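Long-range contacts in L-lactate dehydrogenase (Trichomonas vaginalis, PDB 4UUL), which is a lactate dehydrogenase that interconverts pyruvate and L-lactate with NAD(H), and probably also has malate dehydrogenase activity like its family: residues B[181-186]-B[311-316]; B[190-195]-B[219-224]; B[257-262]-B[289-294]; B[281-286]-B[319-324]. The protein carries 1 engineered substitution. All blocks are in the same frame, centred on the assembly; numbering follows the deposited sequence. Where two conformers were deposited one is given.

Interaction 1: B[181-186]-B[311-316]; sequences IVWGNH and EKLDFT
Leu313 and Thr316, almost one turn apart on helix 307-337, press against the end of strand 177-183 where it runs into the loop carrying His186, predicted to be the proton acceptor of the active site. The apolar half of the contact belongs to Leu313 and Trp183. The CD2 branch of Leu313 does the touching: it comes to 3.6 Å from Trp183 CB, is almost as close to CG, CD2 and CE3, and stands 3.3 Å above the indole plane, displaced toward the rim. Ile181 CG2 lies beyond the opposite side of that plane, which puts the indole between two aliphatic methyls. A bond from Trp183 NE1 to Asp193 OD2 helps to fix the ring's rotation.

The polar half is made by Thr316. Its OG1 lies anti to the backbone N (chi1 -166°) and accepts from Asn185 N at 2.9 Å, with a nearly straight N-H...O angle of 163°; the same hydroxyl is also bonded to Ser189 OG. Its methyl, CG2, rests 3.6 Å from Gly184 CA, an approach possible because Gly184 has no side chain there. The OG1 bond ties the helix to the backbone directly before His186, while Asn185 ND2 is held by Asp319 OD2, further along the same helix.

The whole contact is buried. Strand 191-193 pairs with the strand at Trp183, Phe285 of strand 284-291 packs on both Leu313 and Thr316, and helix 132-141 contributes Asn133, whose ND2 bonds Gly184 O.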
loop_
_atom_site.group_PDB
_atom_site.type_symbol
_atom_site.label_atom_id
_atom_site.label_comp_id
_atom_site.label_asym_id
_atom_site.label_seq_id
_atom_site.Cartn_x
_atom_site.Cartn_y
_atom_site.Cartn_z
ATOM N N ILE B 181 16.261 -14.078 -14.805
ATOM C CA ILE B 181 16.190 -12.867 -15.603
ATOM C C ILE B 181 14.985 -12.939 -16.528
ATOM O O ILE B 181 14.699 -13.997 -17.093
ATOM C CB ILE B 181 17.446 -12.726 -16.490
ATOM C CG1 ILE B 181 18.721 -12.835 -15.650
ATOM C CG2 ILE B 181 17.384 -11.433 -17.314
ATOM C CD1 ILE B 181 19.940 -13.064 -16.506
ATOM N N VAL B 182 14.319 -11.798 -16.713
ATOM C CA VAL B 182 13.276 -11.685 -17.720
ATOM C C VAL B 182 13.825 -10.777 -18.820
ATOM O O VAL B 182 14.215 -9.646 -18.543
ATOM C CB VAL B 182 11.991 -11.086 -17.101
ATOM C CG1 VAL B 182 11.091 -10.742 -18.161
ATOM C CG2 VAL B 182 11.417 -12.086 -16.128
ATOM N N TRP B 183 13.947 -11.312 -20.035
ATOM C CA TRP B 183 14.553 -10.558 -21.123
ATOM C C TRP B 183 13.504 -10.164 -22.181
ATOM O O TRP B 183 12.555 -10.920 -22.427
ATOM C CB TRP B 183 15.601 -11.388 -21.887
ATOM C CG TRP B 183 16.722 -12.043 -21.163
ATOM C CD1 TRP B 183 16.674 -13.198 -20.442
ATOM C CD2 TRP B 183 18.099 -11.657 -21.212
ATOM N NE1 TRP B 183 17.939 -13.553 -20.034
ATOM C CE2 TRP B 183 18.837 -12.625 -20.500
ATOM C CE3 TRP B 183 18.781 -10.574 -21.788
ATOM C CZ2 TRP B 183 20.215 -12.556 -20.370
ATOM C CZ3 TRP B 183 20.167 -10.542 -21.700
ATOM C CH2 TRP B 183 20.854 -11.513 -20.984
ATOM N N GLY B 184 13.759 -9.055 -22.857
ATOM C CA GLY B 184 13.050 -8.760 -24.084
ATOM C C GLY B 184 11.776 -7.996 -23.875
ATOM O O GLY B 184 11.710 -7.024 -23.106
ATOM N N ASN B 185 10.757 -8.426 -24.597
ATOM C CA ASN B 185 9.424 -7.799 -24.593
ATOM C C ASN B 185 8.563 -8.402 -23.502
ATOM O O ASN B 185 8.774 -9.465 -23.055
ATOM C CB ASN B 185 8.752 -8.038 -25.948
ATOM C CG ASN B 185 7.634 -7.065 -26.251
ATOM O OD1 ASN B 185 7.370 -6.138 -25.441
ATOM N ND2 ASN B 185 6.928 -7.285 -27.371
ATOM N N HIS B 186 7.476 -7.734 -23.200
ATOM C CA HIS B 186 6.226 -8.421 -22.647
ATOM C C HIS B 186 5.487 -9.154 -23.706
ATOM O O HIS B 186 5.869 -9.115 -24.883
ATOM C CB HIS B 186 5.326 -7.432 -21.999
ATOM C CG HIS B 186 5.780 -7.188 -20.593
ATOM N ND1 HIS B 186 6.262 -5.981 -20.159
ATOM C CD2 HIS B 186 5.894 -8.030 -19.533
ATOM C CE1 HIS B 186 6.556 -6.057 -18.872
ATOM N NE2 HIS B 186 6.435 -7.316 -18.498
ATOM N N GLU B 311 18.120 -18.071 -29.441
ATOM C CA GLU B 311 16.935 -18.116 -30.257
ATOM C C GLU B 311 15.812 -17.296 -29.612
ATOM O O GLU B 311 15.128 -16.529 -30.290
ATOM C CB GLU B 311 16.517 -19.575 -30.533
ATOM C CG GLU B 311 15.307 -19.721 -31.462
ATOM C CD GLU B 311 14.931 -21.166 -31.753
ATOM O OE1 GLU B 311 15.753 -22.073 -31.482
ATOM O OE2 GLU B 311 13.810 -21.392 -32.267
ATOM N N LYS B 312 15.629 -17.421 -28.310
ATOM C CA LYS B 312 14.575 -16.682 -27.630
ATOM C C LYS B 312 14.818 -15.167 -27.695
ATOM O O LYS B 312 13.896 -14.407 -27.904
ATOM C CB LYS B 312 14.467 -17.105 -26.159
ATOM C CG LYS B 312 13.993 -18.491 -25.893
ATOM C CD LYS B 312 12.600 -18.759 -26.398
ATOM C CE LYS B 312 11.581 -18.154 -25.488
ATOM N NZ LYS B 312 10.190 -18.428 -26.000
ATOM N N LEU B 313 16.058 -14.764 -27.466
ATOM C CA LEU B 313 16.443 -13.360 -27.545
ATOM C C LEU B 313 16.217 -12.794 -28.940
ATOM O O LEU B 313 15.713 -11.703 -29.111
ATOM C CB LEU B 313 17.916 -13.128 -27.130
ATOM C CG LEU B 313 18.241 -13.357 -25.663
ATOM C CD1 LEU B 313 19.733 -13.191 -25.432
ATOM C CD2 LEU B 313 17.484 -12.401 -24.764
ATOM N N ASP B 314 16.595 -13.564 -29.952
ATOM C CA ASP B 314 16.422 -13.127 -31.329
ATOM C C ASP B 314 14.949 -12.971 -31.664
ATOM O O ASP B 314 14.543 -12.035 -32.347
ATOM C CB ASP B 314 17.085 -14.135 -32.265
ATOM C CG ASP B 314 18.604 -14.170 -32.139
ATOM O OD1 ASP B 314 19.212 -13.260 -31.545
ATOM O OD2 ASP B 314 19.174 -15.179 -32.644
ATOM N N PHE B 315 14.125 -13.895 -31.191
ATOM C CA PHE B 315 12.703 -13.848 -31.515
ATOM C C PHE B 315 12.052 -12.626 -30.851
ATOM O O PHE B 315 11.229 -11.930 -31.446
ATOM C CB PHE B 315 12.021 -15.126 -31.027
ATOM C CG PHE B 315 10.596 -15.248 -31.392
ATOM C CD1 PHE B 315 10.224 -15.802 -32.610
ATOM C CD2 PHE B 315 9.611 -14.855 -30.522
ATOM C CE1 PHE B 315 8.893 -15.948 -32.949
ATOM C CE2 PHE B 315 8.268 -14.956 -30.852
ATOM C CZ PHE B 315 7.901 -15.526 -32.072
ATOM N N THR B 316 12.379 -12.339 -29.581
ATOM C CA THR B 316 11.768 -11.214 -28.874
ATOM C C THR B 316 12.327 -9.906 -29.412
ATOM O O THR B 316 11.598 -8.908 -29.515
ATOM C CB THR B 316 11.887 -11.371 -27.359
ATOM O OG1 THR B 316 11.001 -10.428 -26.722
ATOM C CG2 THR B 316 13.301 -11.089 -26.857
#

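Interaction 2: B[190-195]-B[219-224]; sequences MVADLT and DTFFKK
In the C-terminal alpha/beta domain, Ala192 and Leu194 pack the outermost strand of a four-stranded antiparallel sheet, strand 191-193 with the turn after it, against Phe221 and Phe222 of helix 214-236. The strand's alternation decides which side chains take part: Ala192 and Leu194 point toward the helix, whereas Val191 and Asp193 point away. Leu194 meets Phe221 tip to tip. Its CD1 methyl sits over the centre of the ring, 3.8 Å from the centroid and 12° off the normal, a well-formed CH-pi contact, while CD2 approaches Phe221 CZ at 3.7 Å. The small Ala192 CB reaches both aromatics, lying 3.6 Å from Phe221 CE2 and, at the edge of the other ring, 4.1 Å from Phe222 CD1. Phe222 also approaches the backbone before the strand, its CE1 being 3.3 Å from Met190 O. Phe221 is buried further by Ala162 and Val166 of helix 156-170, which makes it a wedge between that helix and the sheet.

On the side turned from helix 214-236, an Asx turn ends the strand. Asp193 OD1 accepts from Thr195 N at 2.8 Å, met from above the carboxylate plane. The same oxygen takes a second bond, donated by Thr195 OG1 at 2.7 Å, through its syn lone pair, on the side of Asp193 OD2.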
loop_
_atom_site.group_PDB
_atom_site.type_symbol
_atom_site.label_atom_id
_atom_site.label_comp_id
_atom_site.label_asym_id
_atom_site.label_seq_id
_atom_site.Cartn_x
_atom_site.Cartn_y
_atom_site.Cartn_z
ATOM N N MET B 190 8.195 -12.761 -24.320
ATOM C CA MET B 190 9.034 -12.535 -23.154
ATOM C C MET B 190 9.836 -13.787 -22.854
ATOM O O MET B 190 9.347 -14.913 -22.947
ATOM C CB MET B 190 8.168 -12.263 -21.964
ATOM C CG MET B 190 8.846 -11.702 -20.762
ATOM S SD MET B 190 7.716 -11.344 -19.394
ATOM C CE MET B 190 7.084 -12.969 -18.998
ATOM N N VAL B 191 11.089 -13.581 -22.450
ATOM C CA VAL B 191 11.989 -14.689 -22.161
ATOM C C VAL B 191 12.179 -14.785 -20.634
ATOM O O VAL B 191 12.876 -13.952 -20.039
ATOM C CB VAL B 191 13.355 -14.493 -22.845
ATOM C CG1 VAL B 191 14.147 -15.776 -22.631
ATOM C CG2 VAL B 191 13.200 -14.177 -24.316
ATOM N N ALA B 192 11.570 -15.788 -20.007
ATOM C CA ALA B 192 11.759 -16.036 -18.566
ATOM C C ALA B 192 12.912 -17.057 -18.489
ATOM O O ALA B 192 12.729 -18.274 -18.661
ATOM C CB ALA B 192 10.462 -16.553 -17.946
ATOM N N ASP B 193 14.097 -16.538 -18.286
ATOM C CA ASP B 193 15.337 -17.290 -18.386
ATOM C C ASP B 193 15.788 -17.829 -17.036
ATOM O O ASP B 193 16.026 -17.050 -16.085
ATOM C CB ASP B 193 16.398 -16.342 -18.928
ATOM C CG ASP B 193 17.796 -16.954 -19.044
ATOM O OD1 ASP B 193 17.915 -18.185 -19.156
ATOM O OD2 ASP B 193 18.762 -16.153 -19.051
ATOM N N LEU B 194 15.855 -19.144 -16.936
ATOM C CA LEU B 194 16.379 -19.840 -15.789
ATOM C C LEU B 194 17.764 -20.381 -16.011
ATOM O O LEU B 194 18.287 -21.057 -15.118
ATOM C CB LEU B 194 15.441 -20.978 -15.389
ATOM C CG LEU B 194 14.024 -20.564 -14.999
ATOM C CD1 LEU B 194 13.193 -21.773 -14.514
ATOM C CD2 LEU B 194 13.985 -19.385 -13.983
ATOM N N THR B 195 18.343 -20.173 -17.187
ATOM C CA THR B 195 19.629 -20.827 -17.524
ATOM C C THR B 195 20.850 -20.289 -16.788
ATOM O O THR B 195 21.883 -20.955 -16.782
ATOM C CB THR B 195 19.906 -20.843 -19.026
ATOM O OG1 THR B 195 20.176 -19.532 -19.476
ATOM C CG2 THR B 195 18.750 -21.420 -19.785
ATOM N N ASP B 219 8.922 -25.566 -20.539
ATOM C CA ASP B 219 7.536 -25.532 -20.962
ATOM C C ASP B 219 6.563 -25.085 -19.858
ATOM O O ASP B 219 5.954 -24.007 -19.950
ATOM C CB ASP B 219 7.115 -26.886 -21.500
ATOM C CG ASP B 219 5.773 -26.819 -22.169
ATOM O OD1 ASP B 219 5.712 -26.285 -23.301
ATOM O OD2 ASP B 219 4.775 -27.252 -21.548
ATOM N N THR B 220 6.416 -25.897 -18.816
ATOM C CA THR B 220 5.470 -25.602 -17.745
ATOM C C THR B 220 5.721 -24.243 -17.084
ATOM O O THR B 220 4.769 -23.486 -16.820
ATOM C CB THR B 220 5.569 -26.632 -16.620
ATOM O OG1 THR B 220 5.355 -27.942 -17.148
ATOM C CG2 THR B 220 4.538 -26.331 -15.524
ATOM N N PHE B 221 6.979 -23.951 -16.772
ATOM C CA PHE B 221 7.310 -22.760 -16.012
ATOM C C PHE B 221 6.800 -21.514 -16.748
ATOM O O PHE B 221 6.075 -20.717 -16.165
ATOM C CB PHE B 221 8.806 -22.729 -15.741
ATOM C CG PHE B 221 9.313 -21.412 -15.299
ATOM C CD1 PHE B 221 9.113 -20.962 -14.013
ATOM C CD2 PHE B 221 10.043 -20.651 -16.170
ATOM C CE1 PHE B 221 9.604 -19.710 -13.638
ATOM C CE2 PHE B 221 10.546 -19.456 -15.799
ATOM C CZ PHE B 221 10.304 -18.963 -14.561
ATOM N N PHE B 222 7.092 -21.371 -18.037
ATOM C CA PHE B 222 6.633 -20.157 -18.750
ATOM C C PHE B 222 5.116 -20.106 -18.858
ATOM O O PHE B 222 4.496 -19.017 -18.852
ATOM C CB PHE B 222 7.259 -20.034 -20.146
ATOM C CG PHE B 222 6.883 -18.757 -20.877
ATOM C CD1 PHE B 222 7.376 -17.537 -20.462
ATOM C CD2 PHE B 222 6.034 -18.787 -21.974
ATOM C CE1 PHE B 222 7.052 -16.371 -21.132
ATOM C CE2 PHE B 222 5.711 -17.624 -22.641
ATOM C CZ PHE B 222 6.219 -16.413 -22.209
ATOM N N LYS B 223 4.484 -21.267 -18.946
ATOM C CA LYS B 223 3.031 -21.292 -18.988
ATOM C C LYS B 223 2.457 -20.752 -17.687
ATOM O O LYS B 223 1.488 -19.994 -17.708
ATOM C CB LYS B 223 2.523 -22.698 -19.236
ATOM C CG LYS B 223 2.711 -23.128 -20.679
ATOM C CD LYS B 223 2.201 -24.525 -20.887
ATOM C CE LYS B 223 2.411 -24.989 -22.307
ATOM N NZ LYS B 223 1.965 -26.394 -22.439
ATOM N N LYS B 224 3.041 -21.143 -16.562
ATOM C CA LYS B 224 2.547 -20.668 -15.280
ATOM C C LYS B 224 2.728 -19.166 -15.196
ATOM O O LYS B 224 1.782 -18.449 -14.836
ATOM C CB LYS B 224 3.292 -21.344 -14.137
ATOM C CG LYS B 224 2.957 -22.815 -14.012
ATOM C CD LYS B 224 3.816 -23.508 -12.966
ATOM C CE LYS B 224 3.060 -23.775 -11.691
ATOM N NZ LYS B 224 3.869 -24.654 -10.780
#

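Interaction 3: B[257-262]-B[289-294]; sequences FGTAPG and CNVDKE
Thr259 lies across Val291 with both its backbone N and its side-chain hydroxyl engaged. Thr259 N donates to Val291 O at 3.0 Å. Val291 N returns a bond to Thr259 OG1 at 2.9 Å, almost straight at 171°. OG1 can do this because it occupies the crowded position between its own backbone N and carbonyl carbon (chi1 52°), from where it faces Val291 N; a side-chain oxygen thus does what a carbonyl would do in a regular antiparallel pair. The same rotamer puts CG2 beside the backbone N, where it meets Val291 CG2 at 4.0 Å, the two side chains crossing at about a right angle.

Just before Thr259, Gly258 leaves helix 242-257 with positive phi, and its CA comes within 3.3 Å of Val291 O. The contact therefore belongs to the connection between that helix and strand 265-270, laid against the end of strand 284-291, the central strand of a three-stranded antiparallel sheet. Asp292 spans the turn to strand 297-299, OD1 bonding Lys296 N and OD2 bonding His298 NE2.

Lys293 begins by pointing away, but its chain turns about CB-CG (chi2 -62°), which brings CD to 3.9 Å from Phe257 O. A second bend, at chi4, sets NZ, which lies 3.6 Å from Thr259 O. Waters then carry the interaction. One accepts from Lys293 NZ at 3.0 Å and donates to both Thr259 O and Val291 O; a second joins NZ to Phe257 O, and a third joins NZ to Thr259 O, at this solvent-facing edge.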
loop_
_atom_site.group_PDB
_atom_site.type_symbol
_atom_site.label_atom_id
_atom_site.label_comp_id
_atom_site.label_asym_id
_atom_site.label_seq_id
_atom_site.Cartn_x
_atom_site.Cartn_y
_atom_site.Cartn_z
ATOM N N PHE B 257 18.573 5.333 -6.568
ATOM C CA PHE B 257 19.597 5.269 -5.506
ATOM C C PHE B 257 20.565 4.111 -5.611
ATOM O O PHE B 257 21.532 4.048 -4.844
ATOM C CB PHE B 257 18.950 5.274 -4.114
ATOM C CG PHE B 257 18.024 6.432 -3.908
ATOM C CD1 PHE B 257 18.533 7.716 -3.834
ATOM C CD2 PHE B 257 16.656 6.248 -3.829
ATOM C CE1 PHE B 257 17.711 8.790 -3.694
ATOM C CE2 PHE B 257 15.821 7.349 -3.665
ATOM C CZ PHE B 257 16.360 8.600 -3.597
ATOM N N GLY B 258 20.360 3.229 -6.587
ATOM C CA GLY B 258 21.280 2.124 -6.793
ATOM C C GLY B 258 20.800 0.803 -6.257
ATOM O O GLY B 258 19.953 0.742 -5.372
ATOM N N THR B 259 21.304 -0.267 -6.855
ATOM C CA THR B 259 21.003 -1.619 -6.409
ATOM C C THR B 259 22.042 -2.124 -5.421
ATOM O O THR B 259 23.123 -1.534 -5.286
ATOM C CB THR B 259 20.924 -2.550 -7.628
ATOM O OG1 THR B 259 22.112 -2.402 -8.427
ATOM C CG2 THR B 259 19.709 -2.239 -8.457
ATOM N N ALA B 260 21.698 -3.222 -4.748
ATOM C CA ALA B 260 22.501 -3.802 -3.674
ATOM C C ALA B 260 23.532 -4.774 -4.238
ATOM O O ALA B 260 23.402 -5.214 -5.355
ATOM C CB ALA B 260 21.586 -4.529 -2.700
ATOM N N PRO B 261 24.592 -5.083 -3.484
ATOM C CA PRO B 261 25.618 -5.989 -4.021
ATOM C C PRO B 261 24.993 -7.322 -4.435
ATOM O O PRO B 261 24.229 -7.927 -3.691
ATOM C CB PRO B 261 26.591 -6.170 -2.854
ATOM C CG PRO B 261 26.407 -4.919 -2.032
ATOM C CD PRO B 261 24.948 -4.617 -2.131
ATOM N N GLY B 262 25.283 -7.740 -5.660
ATOM C CA GLY B 262 24.809 -9.019 -6.139
ATOM C C GLY B 262 23.407 -8.954 -6.721
ATOM O O GLY B 262 22.947 -9.897 -7.381
ATOM N N CYS B 289 19.924 -5.971 -15.117
ATOM C CA CYS B 289 20.554 -4.701 -14.822
ATOM C C CYS B 289 20.983 -4.559 -13.376
ATOM O O CYS B 289 20.410 -5.190 -12.462
ATOM C CB CYS B 289 19.609 -3.530 -15.150
ATOM S SG CYS B 289 19.210 -3.353 -16.914
ATOM N N ASN B 290 21.967 -3.703 -13.176
ATOM C CA ASN B 290 22.181 -3.115 -11.877
ATOM C C ASN B 290 22.196 -1.591 -12.015
ATOM O O ASN B 290 22.074 -1.075 -13.139
ATOM C CB ASN B 290 23.400 -3.716 -11.162
ATOM C CG ASN B 290 24.654 -3.627 -11.918
ATOM O OD1 ASN B 290 24.941 -2.662 -12.632
ATOM N ND2 ASN B 290 25.504 -4.647 -11.697
ATOM N N VAL B 291 22.196 -0.875 -10.895
ATOM C CA VAL B 291 22.141 0.590 -10.966
ATOM C C VAL B 291 23.205 1.103 -10.006
ATOM O O VAL B 291 23.316 0.623 -8.874
ATOM C CB VAL B 291 20.760 1.153 -10.559
ATOM C CG1 VAL B 291 20.758 2.650 -10.787
ATOM C CG2 VAL B 291 19.683 0.494 -11.359
ATOM N N ASP B 292 24.030 2.026 -10.457
ATOM C CA ASP B 292 25.084 2.531 -9.590
ATOM C C ASP B 292 24.571 3.613 -8.664
ATOM O O ASP B 292 23.402 3.987 -8.727
ATOM C CB ASP B 292 26.297 2.978 -10.412
ATOM C CG ASP B 292 26.030 4.162 -11.318
ATOM O OD1 ASP B 292 25.158 4.978 -11.025
ATOM O OD2 ASP B 292 26.783 4.306 -12.307
ATOM N N LYS B 293 25.405 4.073 -7.748
ATOM C CA LYS B 293 24.987 5.030 -6.731
ATOM C C LYS B 293 24.634 6.379 -7.339
ATOM O O LYS B 293 23.993 7.205 -6.696
ATOM C CB LYS B 293 26.081 5.205 -5.676
ATOM C CG LYS B 293 26.441 3.929 -4.972
ATOM C CD LYS B 293 25.279 3.342 -4.201
ATOM C CE LYS B 293 25.721 2.152 -3.347
ATOM N NZ LYS B 293 24.719 1.041 -3.374
ATOM N N GLU B 294 25.010 6.594 -8.595
ATOM C CA GLU B 294 24.634 7.824 -9.270
ATOM C C GLU B 294 23.320 7.680 -10.054
ATOM O O GLU B 294 22.892 8.606 -10.749
ATOM C CB GLU B 294 25.740 8.268 -10.198
ATOM C CG GLU B 294 27.051 8.710 -9.489
ATOM C CD GLU B 294 27.849 7.557 -8.886
ATOM O OE1 GLU B 294 27.987 6.488 -9.530
ATOM O OE2 GLU B 294 28.345 7.715 -7.755
HETATM O O HOH W 1 22.665 6.623 -4.073
HETATM O O HOH W 2 22.103 1.645 -3.095
HETATM O O HOH W 3 24.470 0.757 -6.302
HETATM O O HOH W 4 25.518 -1.903 -3.932
#

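Interaction 4: B[281-286]-B[319-324]; sequences PGVVFS and DLFHEK
Val283 sets a methyl over one face of the Phe321 ring in a CH-pi contact of nearly ideal geometry. This methyl, CG1, lies 3.6 Å from the ring centroid and 1° off the normal, roughly equidistant from all six ring carbons. CG1 is anti to the carbonyl carbon (chi1 -67°), which places it over the ring; the other methyl, CG2, leans on the same ring at CE2. At the ring's edge, in its plane, Pro281 O approaches Phe321 CZ to 3.3 Å, so the aromatic is met over one face by a methyl and at its rim by a carbonyl.

Apolar packing centres on Leu320. Its CB lies 3.9 Å from Val283 CG1, and its CD1 comes to 3.5 Å from Phe285 CD2, the two side chains crossing at about a right angle. In a separate carbonyl contact, both methyls of Leu320 approach Val284 O, whose hydrogen bond comes from Asn133 ND2 of helix 132-141.

One hydrogen bond crosses the contact. Lys324, its chain fully extended beyond CG, donates from NZ to Gly282 O at 2.8 Å, in the carbonyl plane and on a lone pair. The methylenes leading to NZ lie close as well, Lys324 CD being 3.4 Å from Gly282 O. Glu137 OE2 forms a long, weak ion pair with the same ammonium.

Here the long C-terminal helix 307-337 packs against the start of strand 284-291 and the loop leading into it, in a three-stranded antiparallel sheet, part of the alpha/beta C-terminal domain of the lactate/malate dehydrogenase superfamily.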
loop_
_atom_site.group_PDB
_atom_site.type_symbol
_atom_site.label_atom_id
_atom_site.label_comp_id
_atom_site.label_asym_id
_atom_site.label_seq_id
_atom_site.Cartn_x
_atom_site.Cartn_y
_atom_site.Cartn_z
ATOM N N PRO B 281 20.428 -1.949 -31.234
ATOM C CA PRO B 281 19.842 -0.682 -30.782
ATOM C C PRO B 281 18.586 -0.351 -31.529
ATOM O O PRO B 281 18.394 -0.763 -32.680
ATOM C CB PRO B 281 20.925 0.336 -31.091
ATOM C CG PRO B 281 22.211 -0.476 -31.147
ATOM C CD PRO B 281 21.831 -1.790 -31.714
ATOM N N GLY B 282 17.691 0.360 -30.842
ATOM C CA GLY B 282 16.520 0.937 -31.490
ATOM C C GLY B 282 15.182 0.567 -30.867
ATOM O O GLY B 282 14.176 1.084 -31.327
ATOM N N VAL B 283 15.176 -0.316 -29.871
ATOM C CA VAL B 283 13.976 -0.668 -29.143
ATOM C C VAL B 283 14.290 -0.563 -27.639
ATOM O O VAL B 283 15.434 -0.310 -27.256
ATOM C CB VAL B 283 13.458 -2.055 -29.491
ATOM C CG1 VAL B 283 12.961 -2.111 -30.932
ATOM C CG2 VAL B 283 14.506 -3.131 -29.229
ATOM N N VAL B 284 13.260 -0.780 -26.828
ATOM C CA VAL B 284 13.356 -0.867 -25.370
ATOM C C VAL B 284 13.218 -2.345 -25.048
ATOM O O VAL B 284 12.238 -2.988 -25.445
ATOM C CB VAL B 284 12.297 0.013 -24.706
ATOM C CG1 VAL B 284 12.232 -0.244 -23.184
ATOM C CG2 VAL B 284 12.540 1.462 -25.023
ATOM N N PHE B 285 14.203 -2.902 -24.329
ATOM C CA PHE B 285 14.375 -4.350 -24.210
ATOM C C PHE B 285 14.723 -4.652 -22.752
ATOM O O PHE B 285 15.564 -3.959 -22.177
ATOM C CB PHE B 285 15.532 -4.716 -25.153
ATOM C CG PHE B 285 15.738 -6.204 -25.402
ATOM C CD1 PHE B 285 16.420 -7.024 -24.487
ATOM C CD2 PHE B 285 15.316 -6.765 -26.596
ATOM C CE1 PHE B 285 16.618 -8.350 -24.750
ATOM C CE2 PHE B 285 15.528 -8.106 -26.843
ATOM C CZ PHE B 285 16.160 -8.901 -25.949
ATOM N N SER B 286 14.059 -5.652 -22.152
ATOM C CA SER B 286 14.389 -5.993 -20.786
ATOM C C SER B 286 15.710 -6.756 -20.715
ATOM O O SER B 286 15.929 -7.736 -21.448
ATOM C CB SER B 286 13.262 -6.821 -20.154
ATOM O OG SER B 286 13.571 -7.057 -18.790
ATOM N N ASP B 319 10.341 -9.302 -32.503
ATOM C CA ASP B 319 9.004 -8.894 -32.073
ATOM C C ASP B 319 8.983 -7.413 -31.706
ATOM O O ASP B 319 8.090 -6.669 -32.149
ATOM C CB ASP B 319 8.612 -9.742 -30.879
ATOM C CG ASP B 319 7.261 -9.511 -30.374
ATOM O OD1 ASP B 319 6.347 -9.275 -31.166
ATOM O OD2 ASP B 319 7.057 -9.597 -29.125
ATOM N N LEU B 320 9.974 -6.943 -30.956
ATOM C CA LEU B 320 10.005 -5.525 -30.576
ATOM C C LEU B 320 10.170 -4.613 -31.758
ATOM O O LEU B 320 9.517 -3.573 -31.811
ATOM C CB LEU B 320 11.092 -5.295 -29.553
ATOM C CG LEU B 320 10.730 -5.747 -28.144
ATOM C CD1 LEU B 320 12.003 -6.002 -27.342
ATOM C CD2 LEU B 320 9.854 -4.730 -27.484
ATOM N N PHE B 321 11.019 -4.976 -32.715
ATOM C CA PHE B 321 11.179 -4.115 -33.871
ATOM C C PHE B 321 9.867 -4.066 -34.662
ATOM O O PHE B 321 9.498 -3.037 -35.241
ATOM C CB PHE B 321 12.382 -4.561 -34.746
ATOM C CG PHE B 321 13.676 -4.005 -34.222
ATOM C CD1 PHE B 321 14.084 -2.713 -34.533
ATOM C CD2 PHE B 321 14.443 -4.746 -33.338
ATOM C CE1 PHE B 321 15.243 -2.153 -34.018
ATOM C CE2 PHE B 321 15.588 -4.197 -32.765
ATOM C CZ PHE B 321 16.001 -2.925 -33.128
ATOM N N HIS B 322 9.180 -5.187 -34.742
ATOM C CA HIS B 322 7.877 -5.228 -35.413
ATOM C C HIS B 322 6.836 -4.349 -34.704
ATOM O O HIS B 322 6.102 -3.613 -35.359
ATOM C CB HIS B 322 7.408 -6.659 -35.512
ATOM C CG HIS B 322 6.154 -6.786 -36.273
ATOM N ND1 HIS B 322 6.012 -6.290 -37.549
ATOM C CD2 HIS B 322 4.956 -7.302 -35.932
ATOM C CE1 HIS B 322 4.779 -6.492 -37.958
ATOM N NE2 HIS B 322 4.123 -7.126 -37.009
ATOM N N GLU B 323 6.761 -4.411 -33.388
ATOM C CA GLU B 323 5.814 -3.571 -32.684
ATOM C C GLU B 323 6.095 -2.083 -32.926
ATOM O O GLU B 323 5.193 -1.260 -33.090
ATOM C CB GLU B 323 5.798 -3.804 -31.181
ATOM C CG GLU B 323 5.329 -5.181 -30.744
ATOM C CD GLU B 323 4.985 -5.224 -29.261
ATOM O OE1 GLU B 323 5.146 -4.198 -28.543
ATOM O OE2 GLU B 323 4.525 -6.262 -28.799
ATOM N N LYS B 324 7.381 -1.745 -32.926
ATOM C CA LYS B 324 7.801 -0.384 -33.197
ATOM C C LYS B 324 7.311 0.052 -34.576
ATOM O O LYS B 324 6.819 1.155 -34.738
ATOM C CB LYS B 324 9.334 -0.274 -33.074
ATOM C CG LYS B 324 9.871 1.097 -33.381
ATOM C CD LYS B 324 11.376 1.130 -33.285
ATOM C CE LYS B 324 11.976 2.449 -33.645
ATOM N NZ LYS B 324 13.467 2.408 -33.684
#

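In the fold
Interactions 1, 2 and 4 form a continuous group. The centres of 1 and 2 lie about 11 Å apart on adjacent strands of one sheet, and those of 1 and 4 about 10 Å apart along helix 307-337. Interactions 1 and 4 are also stitched together by Ser286, whose N lies 2.9 Å from Gly184 O and whose OG lies 2.7 Å from Val182 O. The side chain of Met190 comes about 4 Å from that of His186, the predicted proton acceptor, and that of Asn185 about 5 Å from that of Asp132, an NADH-binding residue. Interaction 3 stands apart, its centre about 25 Å from that of interaction 4, at the other end of strand 284-291.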